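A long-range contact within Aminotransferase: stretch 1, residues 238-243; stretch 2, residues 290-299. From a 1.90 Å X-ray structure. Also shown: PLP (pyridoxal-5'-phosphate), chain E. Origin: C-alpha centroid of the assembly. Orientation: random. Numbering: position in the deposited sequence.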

# COMPACT_ATOMS: atom_id res chain seq x y z
N SER B 238 4.43 10.11 10.30
CA SER B 238 5.76 9.59 10.52
C SER B 238 6.61 10.49 11.38
O SER B 238 7.13 10.06 12.40
CB SER B 238 6.49 9.28 9.19
OG SER B 238 5.78 8.27 8.48
N LYS B 239 6.66 11.77 11.02
CA LYS B 239 7.52 12.71 11.73
C LYS B 239 6.83 13.32 12.93
O LYS B 239 7.42 13.51 13.95
CB LYS B 239 8.02 13.80 10.78
CG LYS B 239 8.72 13.28 9.52
CD LYS B 239 9.63 12.09 9.81
CE LYS B 239 10.35 11.59 8.62
NZ LYS B 239 9.68 11.92 7.35
N THR B 240 5.56 13.69 12.79
CA THR B 240 4.86 14.38 13.84
C THR B 240 4.77 13.55 15.11
O THR B 240 4.94 14.06 16.20
CB THR B 240 3.43 14.76 13.39
OG1 THR B 240 3.52 15.68 12.29
CG2 THR B 240 2.69 15.45 14.53
N PHE B 241 4.56 12.27 14.95
CA PHE B 241 4.24 11.41 16.08
C PHE B 241 5.21 10.31 16.33
O PHE B 241 4.93 9.37 17.10
CB PHE B 241 2.83 10.81 15.86
CG PHE B 241 1.75 11.84 15.80
CD1 PHE B 241 1.38 12.54 16.93
CD2 PHE B 241 1.08 12.11 14.60
CE1 PHE B 241 0.38 13.51 16.88
CE2 PHE B 241 0.05 13.01 14.56
CZ PHE B 241 -0.29 13.72 15.71
N ASN B 242 6.40 10.38 15.71
CA ASN B 242 7.36 9.27 15.76
C ASN B 242 6.65 7.95 15.37
O ASN B 242 6.71 6.91 16.09
CB ASN B 242 7.95 9.14 17.17
CG ASN B 242 8.73 10.32 17.62
OD1 ASN B 242 9.29 11.04 16.83
ND2 ASN B 242 8.77 10.55 18.94
N MET B 243 5.92 7.99 14.26
CA MET B 243 5.18 6.82 13.76
C MET B 243 5.65 6.37 12.39
O MET B 243 4.86 5.76 11.61
CB MET B 243 3.68 7.13 13.76
CG MET B 243 3.07 7.18 15.14
SD MET B 243 1.38 7.74 15.19
CE MET B 243 0.59 6.17 14.77
N HIS B 290 2.59 17.08 23.67
CA HIS B 290 3.54 16.02 23.34
C HIS B 290 4.40 16.38 22.11
O HIS B 290 5.60 16.19 22.10
CB HIS B 290 2.80 14.68 23.07
CG HIS B 290 2.21 14.03 24.28
ND1 HIS B 290 2.97 13.36 25.21
CD2 HIS B 290 0.93 13.87 24.65
CE1 HIS B 290 2.18 12.86 26.14
NE2 HIS B 290 0.94 13.17 25.83
N THR B 291 3.74 16.92 21.09
CA THR B 291 4.39 17.30 19.84
C THR B 291 5.23 18.58 20.09
O THR B 291 6.29 18.68 19.58
CB THR B 291 3.35 17.52 18.72
OG1 THR B 291 2.47 16.39 18.65
CG2 THR B 291 3.99 17.71 17.38
N GLU B 292 4.74 19.52 20.91
CA GLU B 292 5.51 20.71 21.23
C GLU B 292 6.79 20.31 21.98
O GLU B 292 7.87 20.87 21.72
CB GLU B 292 4.70 21.72 22.04
CG GLU B 292 3.50 22.34 21.33
CD GLU B 292 3.93 23.42 20.35
OE1 GLU B 292 4.50 24.42 20.80
OE2 GLU B 292 3.76 23.26 19.13
N SER B 293 6.67 19.35 22.89
CA SER B 293 7.80 18.83 23.61
C SER B 293 8.86 18.21 22.67
O SER B 293 10.08 18.43 22.84
CB SER B 293 7.36 17.79 24.62
OG SER B 293 8.41 17.41 25.47
N LEU B 294 8.40 17.46 21.66
CA LEU B 294 9.22 16.90 20.67
C LEU B 294 9.93 17.96 19.81
O LEU B 294 11.12 17.85 19.56
CB LEU B 294 8.41 15.95 19.77
CG LEU B 294 9.15 15.24 18.70
CD1 LEU B 294 10.33 14.41 19.21
CD2 LEU B 294 8.16 14.38 17.91
N LYS B 295 9.19 18.96 19.39
CA LYS B 295 9.80 20.13 18.78
C LYS B 295 10.95 20.79 19.61
O LYS B 295 11.96 21.24 19.04
CB LYS B 295 8.71 21.16 18.52
CG LYS B 295 9.26 22.41 17.81
CD LYS B 295 8.15 23.13 17.10
CE LYS B 295 7.57 24.25 17.96
NZ LYS B 295 6.68 25.11 17.14
N ARG B 296 10.79 20.84 20.93
CA ARG B 296 11.79 21.45 21.78
C ARG B 296 13.02 20.57 21.88
O ARG B 296 14.13 21.09 21.95
CB ARG B 296 11.27 21.76 23.21
CG ARG B 296 10.16 22.79 23.32
CD ARG B 296 9.98 23.24 24.79
NE ARG B 296 9.33 22.19 25.61
CZ ARG B 296 8.01 21.99 25.66
NH1 ARG B 296 7.19 22.82 25.02
NH2 ARG B 296 7.51 21.04 26.42
N ILE B 297 12.85 19.25 21.85
CA ILE B 297 13.97 18.31 21.76
C ILE B 297 14.81 18.58 20.50
O ILE B 297 16.06 18.65 20.56
CB ILE B 297 13.55 16.86 21.80
CG1 ILE B 297 13.02 16.50 23.21
CG2 ILE B 297 14.68 15.91 21.42
CD1 ILE B 297 12.23 15.22 23.32
N TYR B 298 14.12 18.65 19.34
CA TYR B 298 14.86 18.90 18.10
C TYR B 298 15.56 20.24 18.13
O TYR B 298 16.74 20.32 17.70
CB TYR B 298 13.91 18.77 16.88
CG TYR B 298 13.49 17.34 16.64
CD1 TYR B 298 14.38 16.28 16.79
CD2 TYR B 298 12.17 17.03 16.26
CE1 TYR B 298 14.00 14.99 16.54
CE2 TYR B 298 11.79 15.75 16.03
CZ TYR B 298 12.68 14.72 16.16
OH TYR B 298 12.31 13.42 15.88
N LYS B 299 14.89 21.29 18.62
CA LYS B 299 15.48 22.61 18.70
C LYS B 299 16.75 22.62 19.60
O LYS B 299 17.75 23.24 19.28
CB LYS B 299 14.44 23.65 19.16
CG LYS B 299 14.93 25.09 19.33
CD LYS B 299 15.57 25.62 18.05
CE LYS B 299 16.00 27.09 18.20
NZ LYS B 299 17.11 27.42 17.27
N1 PLP E . 7.82 13.96 2.48
C2 PLP E . 9.06 14.30 2.86
C2A PLP E . 9.80 15.43 2.20
C3 PLP E . 9.77 13.52 3.85
O3 PLP E . 11.02 13.77 4.25
C4 PLP E . 9.03 12.47 4.45
C4A PLP E . 9.89 11.47 5.18
C5 PLP E . 7.68 12.16 3.99
C6 PLP E . 7.12 12.97 3.02
C5A PLP E . 6.82 11.11 4.64
O4P PLP E . 7.25 9.82 4.52
P PLP E . 6.26 8.60 4.98
O1P PLP E . 6.20 7.72 3.79
O2P PLP E . 4.93 9.13 5.47
O3P PLP E . 6.99 7.97 6.13
O HOH W 1 4.12 13.87 18.97

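A helix can pack against a cofactor-contacting segment without forming a single direct hydrogen bond to it, and this aminotransferase offers a compact example. Residues 290-299 lie within a continuous helix, its backbone amides paired with carbonyls four residues earlier, as in Leu 294 N to His 290 O at 3.1 Å. The other stretch is less regular: from Ser 238 it passes out of a weakly bonded helix into a turn, held by Met 243 N donating to Ser 238 O at 3.0 Å. The backbones come nearest at Thr 240 and Thr 291, whose CA atoms are 6.7 Å apart, and together the stretches bury a modest 217 Å².

Helical periodicity decides which side chains take part. Thr 291, Leu 294 and Tyr 298, spaced by three and four residues, direct their CA-to-CB bonds toward the other stretch. Leu 294 adopts chi1 t and chi2 p, a common helical leucine conformation, which carries CD2 to 3.7 Å from Thr 240 O and likewise 3.7 Å from Asn 242 OD1. These are van der Waals contacts: a methyl group fills space beside the oxygens but cannot satisfy them.

The two threonines meet through carbon. Both have chi1 in the m well, and their methyls, Thr 240 CG2 and Thr 291 CG2, approach to 3.9 Å. With its methyl engaged here, Thr 291 still has OG1 available to a water, which lies 3.0 Å from Thr 291 OG1 and donates to Thr 240 O at 2.9 Å. This water supplies a polar link where direct hydrogen bonds are absent. Phe 241 starts out with CA-to-CB pointing away, yet its chi1 of -63° and the length of the side chain bring CE1 to 4.0 Å from Thr 291 OG1, an oblique approach to the ring.

Asn 242 has positive phi and psi (50/49), a left-handed backbone conformation that asparagine tolerates comparatively well. Its CA-to-CB bond points sideways, but the amide end comes nearer the helix. Asn 242 ND2 is hydrogen-bonded elsewhere in the structure, whereas Asn 242 OD1 stands 4.0 Å from Tyr 298 OH; neither of these two oxygens has a modelled partner, so proximity here earns no bond.

Lys 239 follows a different course. Its m, m, t start and off-well chi4 of -23° lead the chain end away from the helix, placing Lys 239 NZ only 2.2 Å from PLP C4A, too close for an ordinary non-bonded contact. Next to it, Ser 238 OG donates to PLP O3P, a phosphate oxygen, at 2.7 Å.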